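Local atomic coordinates of pumilio homolog 23 (Arabidopsis thaliana, PDB entry 5WZJ), a protein that binds RNA sequence-specifically, recognising an 18S rRNA sequence through its pumilio repeats, and probably regulates translation and mRNA stability. Residues A[69-80]-A[102-111]; A[127-135]-A[152-160]. All coordinates share one frame; numbering follows the deposited sequence. Where two conformers were deposited one is given.

Interaction 1: A[69-80]-A[102-111]; sequences QTLLEGCELDQL and HVAESALKSL. With nucleotides of chain B.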
loop_
_atom_site.group_PDB
_atom_site.type_symbol
_atom_site.label_atom_id
_atom_site.label_comp_id
_atom_site.label_asym_id
_atom_site.label_seq_id
_atom_site.Cartn_x
_atom_site.Cartn_y
_atom_site.Cartn_z
ATOM N N GLN A 69 11.076 -27.952 4.108
ATOM C CA GLN A 69 10.080 -27.058 3.516
ATOM C C GLN A 69 9.322 -27.752 2.393
ATOM O O GLN A 69 8.090 -27.652 2.302
ATOM C CB GLN A 69 10.740 -25.797 2.962
ATOM C CG GLN A 69 11.208 -24.802 4.002
ATOM C CD GLN A 69 11.714 -23.539 3.355
ATOM O OE1 GLN A 69 12.914 -23.382 3.136
ATOM N NE2 GLN A 69 10.799 -22.625 3.037
ATOM N N THR A 70 10.056 -28.420 1.503
ATOM C CA THR A 70 9.435 -29.154 0.410
ATOM C C THR A 70 8.488 -30.221 0.939
ATOM O O THR A 70 7.365 -30.359 0.444
ATOM C CB THR A 70 10.519 -29.788 -0.470
ATOM O OG1 THR A 70 11.399 -28.762 -0.947
ATOM C CG2 THR A 70 9.891 -30.518 -1.662
ATOM N N LEU A 71 8.914 -30.974 1.961
ATOM C CA LEU A 71 8.052 -32.011 2.530
ATOM C C LEU A 71 6.769 -31.421 3.122
ATOM O O LEU A 71 5.675 -31.974 2.948
ATOM C CB LEU A 71 8.817 -32.785 3.599
ATOM C CG LEU A 71 10.127 -33.425 3.122
ATOM C CD1 LEU A 71 10.792 -34.129 4.270
ATOM C CD2 LEU A 71 9.863 -34.395 1.976
ATOM N N LEU A 72 6.883 -30.302 3.833
ATOM C CA LEU A 72 5.711 -29.748 4.504
ATOM C C LEU A 72 4.703 -29.199 3.506
ATOM O O LEU A 72 3.493 -29.298 3.732
ATOM C CB LEU A 72 6.138 -28.656 5.488
ATOM C CG LEU A 72 6.861 -29.172 6.732
ATOM C CD1 LEU A 72 7.516 -28.033 7.508
ATOM C CD2 LEU A 72 5.885 -29.921 7.624
ATOM N N GLU A 73 5.175 -28.633 2.396
ATOM C CA GLU A 73 4.270 -28.107 1.384
ATOM C C GLU A 73 3.767 -29.183 0.426
ATOM O O GLU A 73 2.851 -28.912 -0.356
ATOM C CB GLU A 73 4.953 -26.969 0.606
ATOM C CG GLU A 73 5.168 -25.649 1.440
ATOM C CD GLU A 73 6.289 -24.732 0.890
ATOM O OE1 GLU A 73 6.576 -23.667 1.506
ATOM O OE2 GLU A 73 6.899 -25.085 -0.156
ATOM N N GLY A 74 4.319 -30.395 0.477
ATOM C CA GLY A 74 3.898 -31.444 -0.434
ATOM C C GLY A 74 3.054 -32.521 0.220
ATOM O O GLY A 74 2.454 -33.353 -0.468
ATOM N N CYS A 75 2.997 -32.519 1.551
ATOM C CA CYS A 75 2.329 -33.583 2.281
ATOM C C CYS A 75 0.841 -33.267 2.416
ATOM O O CYS A 75 0.368 -32.190 2.041
ATOM C CB CYS A 75 2.968 -33.776 3.655
ATOM S SG CYS A 75 2.589 -32.419 4.838
ATOM N N GLU A 76 0.092 -34.213 2.965
ATOM C CA GLU A 76 -1.329 -34.017 3.193
ATOM C C GLU A 76 -1.577 -33.526 4.616
ATOM O O GLU A 76 -0.681 -33.517 5.463
ATOM C CB GLU A 76 -2.102 -35.307 2.914
ATOM C CG GLU A 76 -2.445 -35.488 1.443
ATOM C CD GLU A 76 -2.662 -36.940 1.072
ATOM O OE1 GLU A 76 -2.166 -37.823 1.806
ATOM O OE2 GLU A 76 -3.329 -37.200 0.049
ATOM N N LEU A 77 -2.833 -33.151 4.870
ATOM C CA LEU A 77 -3.188 -32.420 6.084
ATOM C C LEU A 77 -2.857 -33.208 7.350
ATOM O O LEU A 77 -2.302 -32.656 8.307
ATOM C CB LEU A 77 -4.671 -32.055 6.041
ATOM C CG LEU A 77 -5.267 -31.329 7.254
ATOM C CD1 LEU A 77 -4.629 -29.967 7.440
ATOM C CD2 LEU A 77 -6.775 -31.195 7.086
ATOM N N ASP A 78 -3.194 -34.499 7.382
ATOM C CA ASP A 78 -2.979 -35.274 8.601
ATOM C C ASP A 78 -1.507 -35.311 8.984
ATOM O O ASP A 78 -1.159 -35.159 10.160
ATOM C CB ASP A 78 -3.513 -36.698 8.435
ATOM C CG ASP A 78 -5.028 -36.768 8.508
ATOM O OD1 ASP A 78 -5.656 -35.796 8.989
ATOM O OD2 ASP A 78 -5.588 -37.804 8.092
ATOM N N GLN A 79 -0.628 -35.525 8.002
ATOM C CA GLN A 79 0.798 -35.625 8.294
ATOM C C GLN A 79 1.363 -34.267 8.683
ATOM O O GLN A 79 2.230 -34.175 9.560
ATOM C CB GLN A 79 1.547 -36.208 7.088
ATOM C CG GLN A 79 1.279 -37.702 6.830
ATOM C CD GLN A 79 -0.205 -38.020 6.596
ATOM O OE1 GLN A 79 -0.873 -37.396 5.767
ATOM N NE2 GLN A 79 -0.725 -38.981 7.351
ATOM N N LEU A 80 0.877 -33.205 8.037
ATOM C CA LEU A 80 1.262 -31.851 8.409
ATOM C C LEU A 80 0.909 -31.564 9.864
ATOM O O LEU A 80 1.756 -31.104 10.641
ATOM C CB LEU A 80 0.577 -30.845 7.486
ATOM C CG LEU A 80 0.712 -29.385 7.929
ATOM C CD1 LEU A 80 2.168 -28.902 7.863
ATOM C CD2 LEU A 80 -0.183 -28.508 7.092
ATOM N N HIS A 102 11.906 -20.410 8.089
ATOM C CA HIS A 102 11.267 -20.686 6.804
ATOM C C HIS A 102 10.557 -22.039 6.821
ATOM O O HIS A 102 9.540 -22.212 6.138
ATOM C CB HIS A 102 12.309 -20.599 5.678
ATOM C CG HIS A 102 12.996 -19.267 5.625
ATOM N ND1 HIS A 102 12.517 -18.210 4.877
ATOM C CD2 HIS A 102 14.093 -18.802 6.275
ATOM C CE1 HIS A 102 13.289 -17.154 5.068
ATOM N NE2 HIS A 102 14.254 -17.487 5.910
ATOM N N VAL A 103 11.073 -22.993 7.600
ATOM C CA VAL A 103 10.361 -24.249 7.831
ATOM C C VAL A 103 9.043 -23.981 8.553
ATOM O O VAL A 103 7.988 -24.517 8.186
ATOM C CB VAL A 103 11.247 -25.222 8.635
ATOM C CG1 VAL A 103 10.428 -26.426 9.094
ATOM C CG2 VAL A 103 12.486 -25.661 7.813
ATOM N N ALA A 104 9.089 -23.171 9.614
ATOM C CA ALA A 104 7.863 -22.826 10.331
ATOM C C ALA A 104 6.853 -22.144 9.405
ATOM O O ALA A 104 5.657 -22.452 9.436
ATOM C CB ALA A 104 8.197 -21.928 11.526
ATOM N N GLU A 105 7.317 -21.227 8.558
ATOM C CA GLU A 105 6.384 -20.549 7.661
ATOM C C GLU A 105 5.858 -21.485 6.576
ATOM O O GLU A 105 4.712 -21.329 6.130
ATOM C CB GLU A 105 7.048 -19.328 7.027
ATOM C CG GLU A 105 7.248 -18.148 7.983
ATOM C CD GLU A 105 7.642 -16.872 7.235
ATOM O OE1 GLU A 105 8.819 -16.473 7.304
ATOM O OE2 GLU A 105 6.775 -16.274 6.565
ATOM N N SER A 106 6.673 -22.453 6.131
ATOM C CA SER A 106 6.173 -23.452 5.189
ATOM C C SER A 106 5.075 -24.290 5.827
ATOM O O SER A 106 4.102 -24.658 5.160
ATOM C CB SER A 106 7.315 -24.348 4.686
ATOM O OG SER A 106 8.100 -23.667 3.707
ATOM N N ALA A 107 5.201 -24.589 7.124
ATOM C CA ALA A 107 4.127 -25.312 7.803
ATOM C C ALA A 107 2.847 -24.492 7.810
ATOM O O ALA A 107 1.757 -25.031 7.579
ATOM C CB ALA A 107 4.532 -25.677 9.232
ATOM N N LEU A 108 2.965 -23.179 8.047
ATOM C CA LEU A 108 1.794 -22.307 8.062
ATOM C C LEU A 108 1.177 -22.169 6.672
ATOM O O LEU A 108 -0.048 -22.239 6.523
ATOM C CB LEU A 108 2.176 -20.935 8.628
ATOM C CG LEU A 108 2.673 -20.971 10.082
ATOM C CD1 LEU A 108 3.095 -19.567 10.574
ATOM C CD2 LEU A 108 1.590 -21.542 10.981
ATOM N N LYS A 109 2.009 -21.960 5.643
ATOM C CA LYS A 109 1.500 -21.866 4.278
ATOM C C LYS A 109 0.769 -23.135 3.882
ATOM O O LYS A 109 -0.259 -23.080 3.199
ATOM C CB LYS A 109 2.645 -21.622 3.292
ATOM C CG LYS A 109 3.317 -20.277 3.388
ATOM C CD LYS A 109 4.390 -20.182 2.301
ATOM C CE LYS A 109 5.147 -18.869 2.366
ATOM N NZ LYS A 109 6.266 -18.866 1.367
ATOM N N SER A 110 1.319 -24.284 4.276
ATOM C CA SER A 110 0.711 -25.573 3.972
ATOM C C SER A 110 -0.640 -25.736 4.671
ATOM O O SER A 110 -1.600 -26.225 4.066
ATOM C CB SER A 110 1.678 -26.688 4.379
ATOM O OG SER A 110 1.229 -27.976 3.981
ATOM N N LEU A 111 -0.731 -25.350 5.951
ATOM C CA LEU A 111 -2.029 -25.313 6.628
ATOM C C LEU A 111 -3.007 -24.421 5.887
ATOM O O LEU A 111 -4.186 -24.763 5.733
ATOM C CB LEU A 111 -1.881 -24.783 8.055
ATOM C CG LEU A 111 -1.686 -25.660 9.266
ATOM C CD1 LEU A 111 -1.718 -24.750 10.504
ATOM C CD2 LEU A 111 -2.761 -26.728 9.324
ATOM P P G B 11 19.831 -13.714 7.097
ATOM O OP1 G B 11 20.009 -13.237 8.491
ATOM O OP2 G B 11 20.596 -13.095 5.989
ATOM O "O5'" G B 11 20.126 -15.266 7.171
ATOM C "C5'" G B 11 20.423 -16.043 6.019
ATOM C "C4'" G B 11 20.242 -17.507 6.341
ATOM O "O4'" G B 11 18.843 -17.850 6.138
ATOM C "C3'" G B 11 21.050 -18.488 5.494
ATOM O "O3'" G B 11 21.351 -19.654 6.274
ATOM C "C2'" G B 11 20.055 -18.878 4.419
ATOM O "O2'" G B 11 20.335 -20.115 3.799
ATOM C "C1'" G B 11 18.752 -18.921 5.227
ATOM N N9 G B 11 17.559 -18.764 4.391
ATOM C C8 G B 11 17.205 -17.664 3.628
ATOM N N7 G B 11 16.110 -17.862 2.928
ATOM C C5 G B 11 15.728 -19.166 3.239
ATOM C C6 G B 11 14.628 -19.938 2.789
ATOM O O6 G B 11 13.743 -19.609 1.995
ATOM N N1 G B 11 14.631 -21.222 3.345
ATOM C C2 G B 11 15.567 -21.695 4.242
ATOM N N2 G B 11 15.403 -22.957 4.687
ATOM N N3 G B 11 16.597 -20.983 4.675
ATOM C C4 G B 11 16.620 -19.742 4.133
ATOM P P G B 10 16.549 -8.171 5.512
ATOM O OP1 G B 10 17.928 -7.659 5.416
ATOM O OP2 G B 10 15.642 -8.186 4.349
ATOM O "O5'" G B 10 16.598 -9.683 6.019
ATOM C "C5'" G B 10 17.237 -10.051 7.234
ATOM C "C4'" G B 10 17.161 -11.546 7.445
ATOM O "O4'" G B 10 15.761 -11.914 7.607
ATOM C "C3'" G B 10 17.693 -12.393 6.281
ATOM O "O3'" G B 10 18.259 -13.614 6.765
ATOM C "C2'" G B 10 16.428 -12.728 5.512
ATOM O "O2'" G B 10 16.504 -13.895 4.723
ATOM C "C1'" G B 10 15.416 -12.888 6.647
ATOM N N9 G B 10 14.045 -12.696 6.180
ATOM C C8 G B 10 13.625 -11.712 5.301
ATOM N N7 G B 10 12.367 -11.840 4.986
ATOM C C5 G B 10 11.942 -12.973 5.675
ATOM C C6 G B 10 10.666 -13.586 5.728
ATOM O O6 G B 10 9.639 -13.239 5.150
ATOM N N1 G B 10 10.660 -14.708 6.549
ATOM C C2 G B 10 11.742 -15.180 7.248
ATOM N N2 G B 10 11.541 -16.278 8.004
ATOM N N3 G B 10 12.935 -14.611 7.206
ATOM C C4 G B 10 12.967 -13.526 6.406
HETATM O O HOH W 1 7.900 -21.248 1.350
#

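Interaction 2: A[127-135]-A[152-160]; sequences ALHSICKVI and LRRLLCLCK. With nucleotides of chain B.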
loop_
_atom_site.group_PDB
_atom_site.type_symbol
_atom_site.label_atom_id
_atom_site.label_comp_id
_atom_site.label_asym_id
_atom_site.label_seq_id
_atom_site.Cartn_x
_atom_site.Cartn_y
_atom_site.Cartn_z
ATOM N N ALA A 127 -4.093 -27.732 15.352
ATOM C CA ALA A 127 -2.685 -27.457 15.059
ATOM C C ALA A 127 -2.315 -26.032 15.457
ATOM O O ALA A 127 -1.264 -25.801 16.066
ATOM C CB ALA A 127 -2.393 -27.692 13.575
ATOM N N LEU A 128 -3.179 -25.064 15.138
ATOM C CA LEU A 128 -2.935 -23.692 15.570
ATOM C C LEU A 128 -2.892 -23.588 17.092
ATOM O O LEU A 128 -2.047 -22.878 17.651
ATOM C CB LEU A 128 -3.999 -22.762 14.998
ATOM C CG LEU A 128 -3.986 -22.660 13.475
ATOM C CD1 LEU A 128 -5.204 -21.913 13.000
ATOM C CD2 LEU A 128 -2.717 -21.952 12.995
ATOM N N HIS A 129 -3.778 -24.303 17.789
ATOM C CA HIS A 129 -3.772 -24.216 19.245
ATOM C C HIS A 129 -2.437 -24.670 19.825
ATOM O O HIS A 129 -1.876 -24.010 20.709
ATOM C CB HIS A 129 -4.915 -25.031 19.850
ATOM C CG HIS A 129 -4.968 -24.949 21.345
ATOM N ND1 HIS A 129 -5.404 -23.823 22.013
ATOM C CD2 HIS A 129 -4.599 -25.834 22.302
ATOM C CE1 HIS A 129 -5.332 -24.028 23.316
ATOM N NE2 HIS A 129 -4.840 -25.239 23.518
ATOM N N SER A 130 -1.899 -25.794 19.337
ATOM C CA SER A 130 -0.641 -26.279 19.899
ATOM C C SER A 130 0.477 -25.256 19.692
ATOM O O SER A 130 1.310 -25.048 20.583
ATOM C CB SER A 130 -0.276 -27.640 19.292
ATOM O OG SER A 130 -0.080 -27.535 17.897
ATOM N N ILE A 131 0.466 -24.562 18.552
ATOM C CA ILE A 131 1.487 -23.557 18.260
ATOM C C ILE A 131 1.279 -22.312 19.119
ATOM O O ILE A 131 2.225 -21.779 19.708
ATOM C CB ILE A 131 1.470 -23.206 16.758
ATOM C CG1 ILE A 131 1.914 -24.385 15.911
ATOM C CG2 ILE A 131 2.391 -22.030 16.449
ATOM C CD1 ILE A 131 1.836 -24.069 14.422
ATOM N N CYS A 132 0.046 -21.800 19.172
ATOM C CA CYS A 132 -0.191 -20.554 19.900
ATOM C C CYS A 132 0.077 -20.721 21.387
ATOM O O CYS A 132 0.553 -19.786 22.050
ATOM C CB CYS A 132 -1.626 -20.067 19.676
ATOM S SG CYS A 132 -1.973 -19.506 17.974
ATOM N N LYS A 133 -0.209 -21.909 21.921
ATOM C CA LYS A 133 -0.038 -22.143 23.348
ATOM C C LYS A 133 1.429 -22.045 23.754
ATOM O O LYS A 133 1.751 -21.429 24.776
ATOM C CB LYS A 133 -0.626 -23.504 23.704
ATOM C CG LYS A 133 -0.711 -23.813 25.174
ATOM C CD LYS A 133 -1.747 -24.916 25.372
ATOM C CE LYS A 133 -1.356 -25.881 26.481
ATOM N NZ LYS A 133 -1.270 -25.197 27.795
ATOM N N VAL A 134 2.334 -22.635 22.966
ATOM C CA VAL A 134 3.752 -22.530 23.306
ATOM C C VAL A 134 4.232 -21.100 23.117
ATOM O O VAL A 134 5.081 -20.615 23.877
ATOM C CB VAL A 134 4.609 -23.529 22.491
ATOM C CG1 VAL A 134 4.639 -23.168 21.010
ATOM C CG2 VAL A 134 6.035 -23.591 23.036
ATOM N N ILE A 135 3.681 -20.384 22.135
ATOM C CA ILE A 135 4.115 -19.006 21.916
ATOM C C ILE A 135 3.658 -18.122 23.068
ATOM O O ILE A 135 4.451 -17.376 23.657
ATOM C CB ILE A 135 3.605 -18.482 20.558
ATOM C CG1 ILE A 135 4.350 -19.197 19.423
ATOM C CG2 ILE A 135 3.780 -16.947 20.482
ATOM C CD1 ILE A 135 3.793 -18.926 18.038
ATOM N N LEU A 152 5.375 -14.964 13.235
ATOM C CA LEU A 152 4.208 -14.502 13.993
ATOM C C LEU A 152 3.224 -13.748 13.103
ATOM O O LEU A 152 2.008 -13.957 13.201
ATOM C CB LEU A 152 4.648 -13.602 15.153
ATOM C CG LEU A 152 5.173 -14.279 16.427
ATOM C CD1 LEU A 152 5.699 -13.242 17.421
ATOM C CD2 LEU A 152 4.065 -15.118 17.064
ATOM N N ARG A 153 3.731 -12.878 12.230
ATOM C CA ARG A 153 2.880 -12.201 11.252
ATOM C C ARG A 153 2.093 -13.200 10.410
ATOM O O ARG A 153 0.875 -13.064 10.242
ATOM C CB ARG A 153 3.737 -11.292 10.362
ATOM C CG ARG A 153 4.115 -9.978 11.073
ATOM C CD ARG A 153 5.044 -9.107 10.232
ATOM N NE ARG A 153 6.448 -9.365 10.532
ATOM C CZ ARG A 153 7.451 -8.813 9.856
ATOM N NH1 ARG A 153 7.193 -7.999 8.835
ATOM N NH2 ARG A 153 8.703 -9.078 10.190
ATOM N N ARG A 154 2.776 -14.207 9.857
ATOM C CA ARG A 154 2.076 -15.214 9.062
ATOM C C ARG A 154 1.057 -15.961 9.911
ATOM O O ARG A 154 -0.088 -16.166 9.484
ATOM C CB ARG A 154 3.070 -16.188 8.418
ATOM C CG ARG A 154 2.390 -17.244 7.515
ATOM C CD ARG A 154 3.409 -18.035 6.668
ATOM N NE ARG A 154 4.244 -17.168 5.842
ATOM C CZ ARG A 154 3.853 -16.641 4.684
ATOM N NH1 ARG A 154 2.639 -16.888 4.219
ATOM N NH2 ARG A 154 4.666 -15.849 4.002
ATOM N N LEU A 155 1.437 -16.328 11.139
ATOM C CA LEU A 155 0.519 -17.050 12.024
ATOM C C LEU A 155 -0.717 -16.222 12.362
ATOM O O LEU A 155 -1.834 -16.750 12.381
ATOM C CB LEU A 155 1.242 -17.453 13.304
ATOM C CG LEU A 155 0.376 -18.121 14.362
ATOM C CD1 LEU A 155 -0.189 -19.448 13.829
ATOM C CD2 LEU A 155 1.198 -18.331 15.632
ATOM N N LEU A 156 -0.530 -14.934 12.682
ATOM C CA LEU A 156 -1.667 -14.047 12.904
ATOM C C LEU A 156 -2.582 -14.027 11.686
ATOM O O LEU A 156 -3.805 -14.122 11.817
ATOM C CB LEU A 156 -1.178 -12.627 13.225
ATOM C CG LEU A 156 -0.535 -12.420 14.604
ATOM C CD1 LEU A 156 0.353 -11.176 14.593
ATOM C CD2 LEU A 156 -1.602 -12.302 15.684
ATOM N N CYS A 157 -2.000 -13.890 10.486
ATOM C CA CYS A 157 -2.804 -13.865 9.265
ATOM C C CYS A 157 -3.593 -15.158 9.101
ATOM O O CYS A 157 -4.779 -15.132 8.751
ATOM C CB CYS A 157 -1.912 -13.628 8.038
ATOM S SG CYS A 157 -1.281 -11.946 7.863
ATOM N N LEU A 158 -2.952 -16.298 9.357
ATOM C CA LEU A 158 -3.643 -17.577 9.244
ATOM C C LEU A 158 -4.815 -17.670 10.223
ATOM O O LEU A 158 -5.889 -18.170 9.865
ATOM C CB LEU A 158 -2.654 -18.717 9.478
ATOM C CG LEU A 158 -3.201 -20.135 9.333
ATOM C CD1 LEU A 158 -3.939 -20.262 8.019
ATOM C CD2 LEU A 158 -2.071 -21.165 9.426
ATOM N N CYS A 159 -4.629 -17.206 11.468
ATOM C CA CYS A 159 -5.722 -17.239 12.441
ATOM C C CYS A 159 -6.893 -16.367 12.002
ATOM O O CYS A 159 -8.050 -16.668 12.319
ATOM C CB CYS A 159 -5.232 -16.787 13.824
ATOM S SG CYS A 159 -4.085 -17.927 14.646
ATOM N N LYS A 160 -6.612 -15.268 11.308
ATOM C CA LYS A 160 -7.670 -14.446 10.741
ATOM C C LYS A 160 -8.336 -15.152 9.571
ATOM O O LYS A 160 -9.455 -14.799 9.195
ATOM C CB LYS A 160 -7.078 -13.102 10.308
ATOM C CG LYS A 160 -8.031 -12.120 9.634
ATOM C CD LYS A 160 -9.178 -11.706 10.541
ATOM C CE LYS A 160 -10.040 -10.637 9.849
ATOM N NZ LYS A 160 -11.077 -10.093 10.770
ATOM P P C B 9 15.277 -2.256 5.361
ATOM O OP1 C B 9 16.729 -2.301 5.059
ATOM O OP2 C B 9 14.302 -2.080 4.253
ATOM O "O5'" C B 9 14.848 -3.617 6.087
ATOM C "C5'" C B 9 15.524 -4.114 7.239
ATOM C "C4'" C B 9 14.901 -5.418 7.678
ATOM O "O4'" C B 9 13.549 -5.183 8.117
ATOM C "C3'" C B 9 14.811 -6.490 6.590
ATOM O "O3'" C B 9 15.882 -7.401 6.751
ATOM C "C2'" C B 9 13.442 -7.165 6.785
ATOM O "O2'" C B 9 13.582 -8.491 7.287
ATOM C "C1'" C B 9 12.741 -6.290 7.838
ATOM N N1 C B 9 11.405 -5.821 7.416
ATOM C C2 C B 9 10.340 -6.614 7.818
ATOM O O2 C B 9 10.615 -7.628 8.490
ATOM N N3 C B 9 9.076 -6.252 7.476
ATOM C C4 C B 9 8.874 -5.153 6.750
ATOM N N4 C B 9 7.619 -4.831 6.422
ATOM C C5 C B 9 9.964 -4.322 6.325
ATOM C C6 C B 9 11.207 -4.687 6.675
#

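Interaction 1: A[69-80]-A[102-111]
Gln69 and Ser106 meet between the RNA-binding helices of Pumilio repeats 1 and 2, stacked side by side in the superhelix. Helix 69-74 and helix 102-111 run almost parallel, with 11° between their directions and 8.4 Å between their axes. At the RNA end, Gln69 has CG anti to its carbonyl carbon and an extended chain beyond, which carries the amide past Ser106 to the Watson-Crick edge of G11 of chain B. Its OE1 accepts twice from that base, from G11 N1 at 2.8 Å and G11 N2 at 3.0 Å. The other end of the amide is fixed by the protein: Gln69 NE2 donates to Ser106 OG at 3.0 Å, with an N-H...O angle of 163° and the hydroxyl oxygen in the amide plane. Ser106 OG in turn donates to Glu73 OE1 at 2.7 Å, arriving from above the carboxylate, 57° out of its plane. A water links the same Glu73 oxygen to Lys109 NZ. Beside this chain, the His102 ring lies between two bases of chain B: G11 C5 sits 3.4 Å above the centre of one face, and G10 N2 covers the opposite face nearer the rim. Farther back, Ser110 OG donates to the backbone oxygen Leu72 O at 2.6 Å. Leu72 CD1 packs on Val103 CG1 at 3.7 Å, the two side chains crossing nearly at right angles, while Leu80 lies against Ala107 and Leu111. With an alanine in place of Gln69, G11 N1 and N2 would probably lose their shared acceptor and Ser106 OG the amide N-H it accepts. The direction of the hydrogen bonds, Gln69 to Ser106 to Glu73, thus implies an amide turned with its oxygen toward the RNA, where it suits a guanine's two donors.

Interaction 2: A[127-135]-A[152-160]
The guanidinium of Arg153 turns its edge to the cytosine of C9 of chain B, whose C2 lies in the guanidinium plane, and two nearly straight bonds define the pairing. Arg153 NH1 donates to C9 N3 at 2.9 Å (161°), and Arg153 NH2 donates to C9 O2, also at 2.9 Å. Within the protein, Arg153 NE and NH1 are also held by the backbone oxygens of Ser149 and Tyr170, which fix the group's rotation.

Leu155, on the same helix, carries the packing against helix 127-135. It is a knob in a hole formed by Leu128, Ile131, Cys132 and Ile135. With CG anti to the backbone N (chi1 176°), its two methyls divide the work: CD1 lies 3.7 Å from Leu128 CD2, and CD2 meets Ile135 CD1 tip to tip at 3.6 Å. Leu128 CD2 also touches Leu158 CD2 at 3.7 Å. At the other end, Leu152 CD2 lies 3.9 Å from Ile135 CG2, the side chains sliding past each other in opposite directions.

The N-to-C directions of the two helix segments differ by 139°, so they run roughly antiparallel, with their axes 11.7 Å apart, a wide spacing that the leucine and isoleucine side chains bridge, with Leu111 of helix 100-112 also packing on Leu128 and Leu158. All eight touching residues are buried. Such a core, behind a helix that presents base-reading side chains to RNA, is typical of the helical repeats of the PUF fold.

Interaction 1 joins the RNA-binding helices of repeats 1 and 2, with the start of helix 77-87 also taking part, whereas interaction 2 packs the helix 152-160 of repeat 3 on helix 127-135. Their centres are 14 Å apart, and helix 102-111 touches helix 152-160 directly. Glu105 OE2 forms a salt bridge with Arg154 NE at 2.8 Å, leaving Glu105 OE1 to accept from N1 and N2 of G10 of chain B. Leu108 CD1 also packs against the helix, 3.7 Å from Leu155 N. Gln69, Glu105 and Arg153 thus read G11, G10 and C9 in turn, so the protein's repeats and the RNA run in opposite directions, as in other PUF proteins.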